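Local coordinates for attachment invasion locus protein (Yersinia pestis, PDB 3QRA), which promotes attachment to and invasion of eukaryotic cells by the pathogen, by a mechanism not yet known, as a beta-barrel protein of the outer membrane, at residues S6-Y11 with V131-Y136; S14-D19 with G67-Y72. All coordinates share one frame; numbering follows the deposited sequence.

Interaction 1: S6-Y11 with V131-Y136; sequences SISIGY and VIDASY. With C8E ((hydroxyethyloxy)tri(ethyloxy)octane), chain B; C8E ((hydroxyethyloxy)tri(ethyloxy)octane), chain G; C8E ((hydroxyethyloxy)tri(ethyloxy)octane), chain H.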
loop_
_atom_site.group_PDB
_atom_site.type_symbol
_atom_site.label_atom_id
_atom_site.label_comp_id
_atom_site.label_asym_id
_atom_site.label_seq_id
_atom_site.Cartn_x
_atom_site.Cartn_y
_atom_site.Cartn_z
ATOM N N SER A 6 -11.114 -9.169 10.023
ATOM C CA SER A 6 -11.568 -8.074 9.172
ATOM C C SER A 6 -10.898 -8.198 7.811
ATOM O O SER A 6 -9.699 -8.395 7.718
ATOM C CB SER A 6 -11.199 -6.725 9.792
ATOM O OG SER A 6 -11.722 -6.603 11.111
ATOM N N ILE A 7 -11.682 -8.095 6.753
ATOM C CA ILE A 7 -11.117 -8.152 5.420
ATOM C C ILE A 7 -11.575 -6.899 4.693
ATOM O O ILE A 7 -12.762 -6.536 4.745
ATOM C CB ILE A 7 -11.571 -9.442 4.671
ATOM C CG1 ILE A 7 -11.008 -9.491 3.248
ATOM C CG2 ILE A 7 -13.097 -9.562 4.656
ATOM C CD1 ILE A 7 -9.500 -9.590 3.199
ATOM N N SER A 8 -10.630 -6.233 4.039
ATOM C CA SER A 8 -10.953 -5.027 3.290
ATOM C C SER A 8 -10.233 -4.944 1.952
ATOM O O SER A 8 -9.123 -5.473 1.789
ATOM C CB SER A 8 -10.662 -3.767 4.112
ATOM O OG SER A 8 -9.304 -3.698 4.542
ATOM N N ILE A 9 -10.885 -4.270 1.005
ATOM C CA ILE A 9 -10.249 -3.924 -0.256
ATOM C C ILE A 9 -10.323 -2.416 -0.413
ATOM O O ILE A 9 -11.276 -1.780 0.042
ATOM C CB ILE A 9 -10.901 -4.642 -1.482
ATOM C CG1 ILE A 9 -10.003 -4.509 -2.714
ATOM C CG2 ILE A 9 -12.312 -4.110 -1.764
ATOM C CD1 ILE A 9 -10.439 -5.385 -3.891
ATOM N N GLY A 10 -9.315 -1.834 -1.048
ATOM C CA GLY A 10 -9.264 -0.390 -1.134
ATOM C C GLY A 10 -8.425 0.151 -2.267
ATOM O O GLY A 10 -7.655 -0.575 -2.902
ATOM N N TYR A 11 -8.591 1.447 -2.498
ATOM C CA TYR A 11 -7.784 2.194 -3.443
ATOM C C TYR A 11 -6.386 2.339 -2.878
ATOM O O TYR A 11 -6.208 2.484 -1.655
ATOM C CB TYR A 11 -8.365 3.591 -3.625
ATOM C CG TYR A 11 -9.777 3.634 -4.153
ATOM C CD1 TYR A 11 -10.024 3.592 -5.522
ATOM C CD2 TYR A 11 -10.863 3.744 -3.284
ATOM C CE1 TYR A 11 -11.313 3.647 -6.013
ATOM C CE2 TYR A 11 -12.156 3.793 -3.765
ATOM C CZ TYR A 11 -12.372 3.743 -5.129
ATOM O OH TYR A 11 -13.648 3.796 -5.614
ATOM N N VAL A 131 -15.880 -2.334 8.291
ATOM C CA VAL A 131 -14.528 -1.789 8.408
ATOM C C VAL A 131 -14.307 -0.698 7.392
ATOM O O VAL A 131 -14.654 -0.856 6.292
ATOM C CB VAL A 131 -13.453 -2.801 8.081
ATOM C CG1 VAL A 131 -12.123 -2.283 8.458
ATOM C CG2 VAL A 131 -13.651 -3.966 8.729
ATOM N N ILE A 132 -13.709 0.384 7.819
ATOM C CA ILE A 132 -13.133 1.383 6.946
ATOM C C ILE A 132 -11.666 1.438 7.316
ATOM O O ILE A 132 -11.325 1.547 8.489
ATOM C CB ILE A 132 -13.791 2.754 7.150
ATOM C CG1 ILE A 132 -15.294 2.654 6.852
ATOM C CG2 ILE A 132 -13.111 3.809 6.262
ATOM C CD1 ILE A 132 -16.033 3.951 7.012
ATOM N N ASP A 133 -10.796 1.311 6.324
ATOM C CA ASP A 133 -9.373 1.172 6.583
ATOM C C ASP A 133 -8.627 2.309 5.891
ATOM O O ASP A 133 -8.937 2.637 4.753
ATOM C CB ASP A 133 -8.876 -0.184 6.049
ATOM C CG ASP A 133 -7.363 -0.342 6.180
ATOM O OD1 ASP A 133 -6.912 -0.705 7.284
ATOM O OD2 ASP A 133 -6.632 -0.101 5.186
ATOM N N ALA A 134 -7.645 2.906 6.560
ATOM C CA ALA A 134 -6.821 3.913 5.883
ATOM C C ALA A 134 -5.395 3.801 6.367
ATOM O O ALA A 134 -5.159 3.628 7.562
ATOM C CB ALA A 134 -7.357 5.332 6.121
ATOM N N SER A 135 -4.443 3.887 5.447
ATOM C CA SER A 135 -3.048 3.784 5.865
ATOM C C SER A 135 -2.089 4.477 4.911
ATOM O O SER A 135 -2.452 4.822 3.787
ATOM C CB SER A 135 -2.649 2.307 6.048
ATOM O OG SER A 135 -2.400 1.672 4.805
ATOM N N TYR A 136 -0.870 4.691 5.394
ATOM C CA TYR A 136 0.213 5.236 4.590
ATOM C C TYR A 136 1.395 4.274 4.665
ATOM O O TYR A 136 1.629 3.612 5.693
ATOM C CB TYR A 136 0.626 6.632 5.077
ATOM C CG TYR A 136 1.864 7.153 4.379
ATOM C CD1 TYR A 136 1.780 7.719 3.107
ATOM C CD2 TYR A 136 3.118 7.081 4.984
ATOM C CE1 TYR A 136 2.911 8.198 2.462
ATOM C CE2 TYR A 136 4.257 7.553 4.335
ATOM C CZ TYR A 136 4.141 8.106 3.078
ATOM O OH TYR A 136 5.256 8.581 2.420
HETATM C C1 C8E B . -12.220 -8.718 -1.316
HETATM C C2 C8E B . -12.892 -8.477 0.031
HETATM C C3 C8E B . -13.373 -7.035 0.161
HETATM C C4 C8E B . -14.834 -6.967 0.591
HETATM C C5 C8E B . -15.674 -6.176 -0.411
HETATM C C6 C8E B . -16.032 -4.818 0.178
HETATM C C7 C8E B . -16.357 -3.797 -0.907
HETATM C C8 C8E B . -16.041 -2.379 -0.442
HETATM O O9 C8E B . -15.297 -1.741 -1.456
HETATM C C10 C8E B . -15.035 -0.377 -1.210
HETATM C C11 C8E B . -13.550 -0.177 -1.470
HETATM O O12 C8E B . -13.219 1.189 -1.375
HETATM C C13 C8E B . -13.468 1.684 -0.093
HETATM C C14 C8E B . -13.722 3.177 -0.151
HETATM O O15 C8E B . -13.646 3.674 1.168
HETATM C C16 C8E B . -14.861 3.508 1.870
HETATM C C17 C8E B . -15.986 4.262 1.176
HETATM C C1 C8E G . -6.330 6.467 -1.739
HETATM C C2 C8E G . -6.907 7.011 -3.046
HETATM C C3 C8E G . -8.433 7.005 -3.019
HETATM C C4 C8E G . -9.035 7.883 -4.114
HETATM C C5 C8E G . -10.536 7.640 -4.255
HETATM C C6 C8E G . -10.909 7.137 -5.646
HETATM C C7 C8E G . -12.048 7.962 -6.238
HETATM C C8 C8E G . -12.330 7.578 -7.685
HETATM C C1 C8E H . -4.547 7.278 8.161
HETATM C C2 C8E H . -3.033 7.216 7.999
HETATM C C3 C8E H . -2.319 7.586 9.295
HETATM C C4 C8E H . -0.898 7.027 9.319
HETATM C C5 C8E H . 0.133 8.117 9.600
HETATM C C6 C8E H . 1.187 8.203 8.500
HETATM C C7 C8E H . 1.780 9.605 8.430
HETATM C C8 C8E H . 2.798 9.733 7.303
HETATM O O9 C8E H . 2.739 11.033 6.755
#
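Ser6 and Val131 meet through their side chains on the inside of the barrel. Val131 CG2 lies 3.8 Å from Ser6 CB, and the Ser6 hydroxyl is beside the same methyl. With CG1 of Val131 turned away from the backbone N (chi1 -169°), CG2 falls beside that N, where it meets the serine. Two residues further along each strand, Ser8 OG comes within 3.8 Å of Asp133 CB. The serine oxygen thus rests on the aspartate methylene and not on the carboxylate. Both pairs are van der Waals contacts, and all four residues are buried.

The Asp133 carboxylate is held by residues of other strands. OD1 accepts a hydrogen bond from Gln123 NE2 and is also hydrogen-bonded to Tyr89 OH, while OD2 forms a salt bridge with Lys33 NZ. CG stands opposite the backbone N (chi1 175°), leaving CB as the part that meets Ser8. The lysine probably stabilises the negative charge there. Lys33 also hydrogen-bonds Ser135 OG.

Most of the alternate residues, on the outer side, touch detergent. Ile7 and Ile9 lie along the alkyl chain of one C8E molecule, with Ile9 CG2 3.7 Å from its C3. A second C8E covers one face of the Tyr11 ring, its C6 standing 3.5 Å above the ring centre. A third C8E approaches Tyr136, where its C8 is 3.5 Å from CD2.

The two strands are not direct neighbours. Strand 144-156 lies between them, and Ile7 and Ile9 make backbone hydrogen bonds to its Tyr155 and Ala153. This alternation of small or polar residues inside and apolar or aromatic residues outside is characteristic of an eight-stranded antiparallel outer-membrane beta-barrel.

Interaction 2: S14-D19 with G67-Y72; sequences SRVKED and GDFKYY. With C8E ((hydroxyethyloxy)tri(ethyloxy)octane), chain F.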
loop_
_atom_site.group_PDB
_atom_site.type_symbol
_atom_site.label_atom_id
_atom_site.label_comp_id
_atom_site.label_asym_id
_atom_site.label_seq_id
_atom_site.Cartn_x
_atom_site.Cartn_y
_atom_site.Cartn_z
ATOM N N SER A 14 0.133 6.000 -5.232
ATOM C CA SER A 14 1.513 6.294 -4.857
ATOM C C SER A 14 1.974 7.628 -5.436
ATOM O O SER A 14 1.492 8.075 -6.484
ATOM C CB SER A 14 2.467 5.190 -5.346
ATOM O OG SER A 14 2.167 3.920 -4.800
ATOM N N ARG A 15 2.889 8.266 -4.711
ATOM C CA ARG A 15 3.716 9.343 -5.209
ATOM C C ARG A 15 5.127 8.777 -5.282
ATOM O O ARG A 15 5.560 8.072 -4.376
ATOM C CB ARG A 15 3.693 10.533 -4.249
ATOM C CG ARG A 15 2.363 11.294 -4.202
ATOM C CD ARG A 15 2.522 12.587 -3.400
ATOM N NE ARG A 15 1.319 13.412 -3.434
ATOM N N VAL A 16 5.827 9.063 -6.373
ATOM C CA VAL A 16 7.155 8.514 -6.593
ATOM C C VAL A 16 8.118 9.664 -6.843
ATOM O O VAL A 16 7.899 10.480 -7.740
ATOM C CB VAL A 16 7.168 7.563 -7.804
ATOM C CG1 VAL A 16 8.561 6.989 -8.018
ATOM C CG2 VAL A 16 6.158 6.444 -7.599
ATOM N N LYS A 17 9.192 9.724 -6.061
ATOM C CA LYS A 17 10.121 10.852 -6.157
ATOM C C LYS A 17 11.585 10.414 -6.137
ATOM O O LYS A 17 12.001 9.690 -5.247
ATOM C CB LYS A 17 9.871 11.818 -4.990
ATOM C CG LYS A 17 10.892 12.965 -4.877
ATOM C CD LYS A 17 10.671 14.039 -5.916
ATOM C CE LYS A 17 11.841 15.039 -5.925
ATOM N NZ LYS A 17 11.432 16.348 -6.440
ATOM N N GLU A 18 12.362 10.848 -7.118
ATOM C CA GLU A 18 13.814 10.730 -7.027
ATOM C C GLU A 18 14.412 12.125 -7.086
ATOM O O GLU A 18 13.996 12.932 -7.903
ATOM C CB GLU A 18 14.383 9.874 -8.156
ATOM C CG GLU A 18 15.897 9.710 -8.069
ATOM C CD GLU A 18 16.469 8.870 -9.191
ATOM O OE1 GLU A 18 15.687 8.166 -9.867
ATOM O OE2 GLU A 18 17.701 8.928 -9.401
ATOM N N ASP A 19 15.376 12.420 -6.216
ATOM C CA ASP A 19 15.986 13.752 -6.226
ATOM C C ASP A 19 16.509 14.080 -7.615
ATOM O O ASP A 19 17.237 13.290 -8.216
ATOM C CB ASP A 19 17.107 13.865 -5.183
ATOM C CG ASP A 19 16.590 13.782 -3.755
ATOM O OD1 ASP A 19 15.368 13.956 -3.550
ATOM N N GLY A 67 7.339 5.244 -20.539
ATOM C CA GLY A 67 7.728 4.637 -19.285
ATOM C C GLY A 67 6.640 3.761 -18.700
ATOM O O GLY A 67 5.456 3.895 -19.014
ATOM N N ASP A 68 7.058 2.848 -17.837
ATOM C CA ASP A 68 6.148 1.918 -17.189
ATOM C C ASP A 68 6.673 1.752 -15.778
ATOM O O ASP A 68 7.881 1.656 -15.578
ATOM C CB ASP A 68 6.160 0.579 -17.929
ATOM C CG ASP A 68 5.152 -0.406 -17.381
ATOM O OD1 ASP A 68 4.234 -0.792 -18.131
ATOM O OD2 ASP A 68 5.280 -0.808 -16.208
ATOM N N PHE A 69 5.768 1.736 -14.805
ATOM C CA PHE A 69 6.145 1.644 -13.402
ATOM C C PHE A 69 5.210 0.698 -12.685
ATOM O O PHE A 69 3.998 0.700 -12.935
ATOM C CB PHE A 69 6.092 3.017 -12.725
ATOM C CG PHE A 69 6.302 2.965 -11.232
ATOM C CD1 PHE A 69 7.586 2.957 -10.696
ATOM C CD2 PHE A 69 5.216 2.914 -10.361
ATOM C CE1 PHE A 69 7.783 2.894 -9.317
ATOM C CE2 PHE A 69 5.407 2.863 -8.985
ATOM C CZ PHE A 69 6.692 2.855 -8.467
ATOM N N LYS A 70 5.776 -0.108 -11.790
ATOM C CA LYS A 70 4.973 -0.985 -10.950
ATOM C C LYS A 70 5.593 -1.053 -9.570
ATOM O O LYS A 70 6.813 -1.102 -9.434
ATOM C CB LYS A 70 4.912 -2.388 -11.552
ATOM N N TYR A 71 4.750 -1.038 -8.565
ATOM C CA TYR A 71 5.147 -1.173 -7.176
ATOM C C TYR A 71 4.222 -2.160 -6.488
ATOM O O TYR A 71 3.063 -2.108 -6.618
ATOM C CB TYR A 71 5.040 0.163 -6.472
ATOM C CG TYR A 71 5.254 0.142 -4.963
ATOM C CD1 TYR A 71 6.506 0.097 -4.430
ATOM C CD2 TYR A 71 4.189 0.181 -4.091
ATOM C CE1 TYR A 71 6.696 0.099 -3.068
ATOM C CE2 TYR A 71 4.390 0.196 -2.727
ATOM C CZ TYR A 71 5.648 0.153 -2.229
ATOM O OH TYR A 71 5.851 0.156 -0.899
ATOM N N TYR A 72 4.786 -3.057 -5.730
ATOM C CA TYR A 72 3.999 -3.751 -4.802
ATOM C C TYR A 72 4.664 -4.066 -3.488
ATOM O O TYR A 72 5.844 -3.961 -3.355
ATOM C CB TYR A 72 3.417 -4.976 -5.365
ATOM C CG TYR A 72 4.354 -5.968 -5.838
ATOM C CD1 TYR A 72 4.789 -5.953 -7.147
ATOM C CD2 TYR A 72 4.746 -6.997 -5.011
ATOM C CE1 TYR A 72 5.653 -6.913 -7.589
ATOM C CE2 TYR A 72 5.598 -7.987 -5.431
ATOM C CZ TYR A 72 6.067 -7.963 -6.727
ATOM O OH TYR A 72 6.932 -8.971 -7.137
HETATM C C1 C8E F . -3.784 -10.467 -5.645
HETATM C C2 C8E F . -2.909 -9.742 -6.660
HETATM C C3 C8E F . -1.527 -10.380 -6.745
HETATM C C4 C8E F . -0.865 -10.098 -8.090
HETATM C C5 C8E F . 0.487 -9.421 -7.895
HETATM C C6 C8E F . 1.586 -10.184 -8.624
HETATM C C7 C8E F . 2.813 -9.311 -8.861
HETATM C C8 C8E F . 3.950 -10.133 -9.456
HETATM O O9 C8E F . 4.769 -9.307 -10.253
#
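Val16 and Phe69 make the apolar part of this contact. Val16 CG2 is 3.7 Å from Phe69 CZ and also reaches CE2, so one methyl meets the far end of the ring. The two side chains cross obliquely. A chi1 of 173° swings the Phe69 ring away from its own backbone N and lets CZ meet the valine.

The second pair is looser and is not a polar bond. Ser14 OG is 4.3 Å from Tyr71 CD2, approaching the ring at a slant. Each hydroxyl has its hydrogen-bond partners on other strands. Ser14 OG is bonded to Thr148 OG1 and Thr51 OG1, and Tyr71 OH to Glu137 OE2. The buried oxygens are therefore satisfied although they do not bond each other.

A detergent contact lies at Tyr72. C7 of a C8E molecule sits 3.9 Å above one face of its ring, displaced toward the rim. His96 also meets this ring, with the planes at about 50°.

Strands 28-37 and 42-53 separate strands 5-18 and 66-81 in the barrel order, so the contact crosses the interior. Pro27, in a loop just before strand 28-37, touches both Val16 and Phe69, Val144 of strand 144-156 touches Val16, and Thr51 of strand 42-53 touches Tyr71.

Interactions 1 and 2 share strand 5-18, using parts 6-11 and then 14-19. Their centres are 22 Å apart, with the middle of the chain between them, and they do not otherwise touch. Interaction 1 brings side chains of this strand against 130-141, two places away around the closed barrel. Interaction 2 brings them against 66-81, three places away in the other direction. Both segments of interaction 2 fall within the part of the chain spanned by interaction 1. Both contacts place side chains in the barrel interior, and C8E touches Tyr11 and Tyr136 beside interaction 1 and Tyr72 beside interaction 2. Detergent therefore marks the outer wall beside each contact, consistent with the surface that meets lipid.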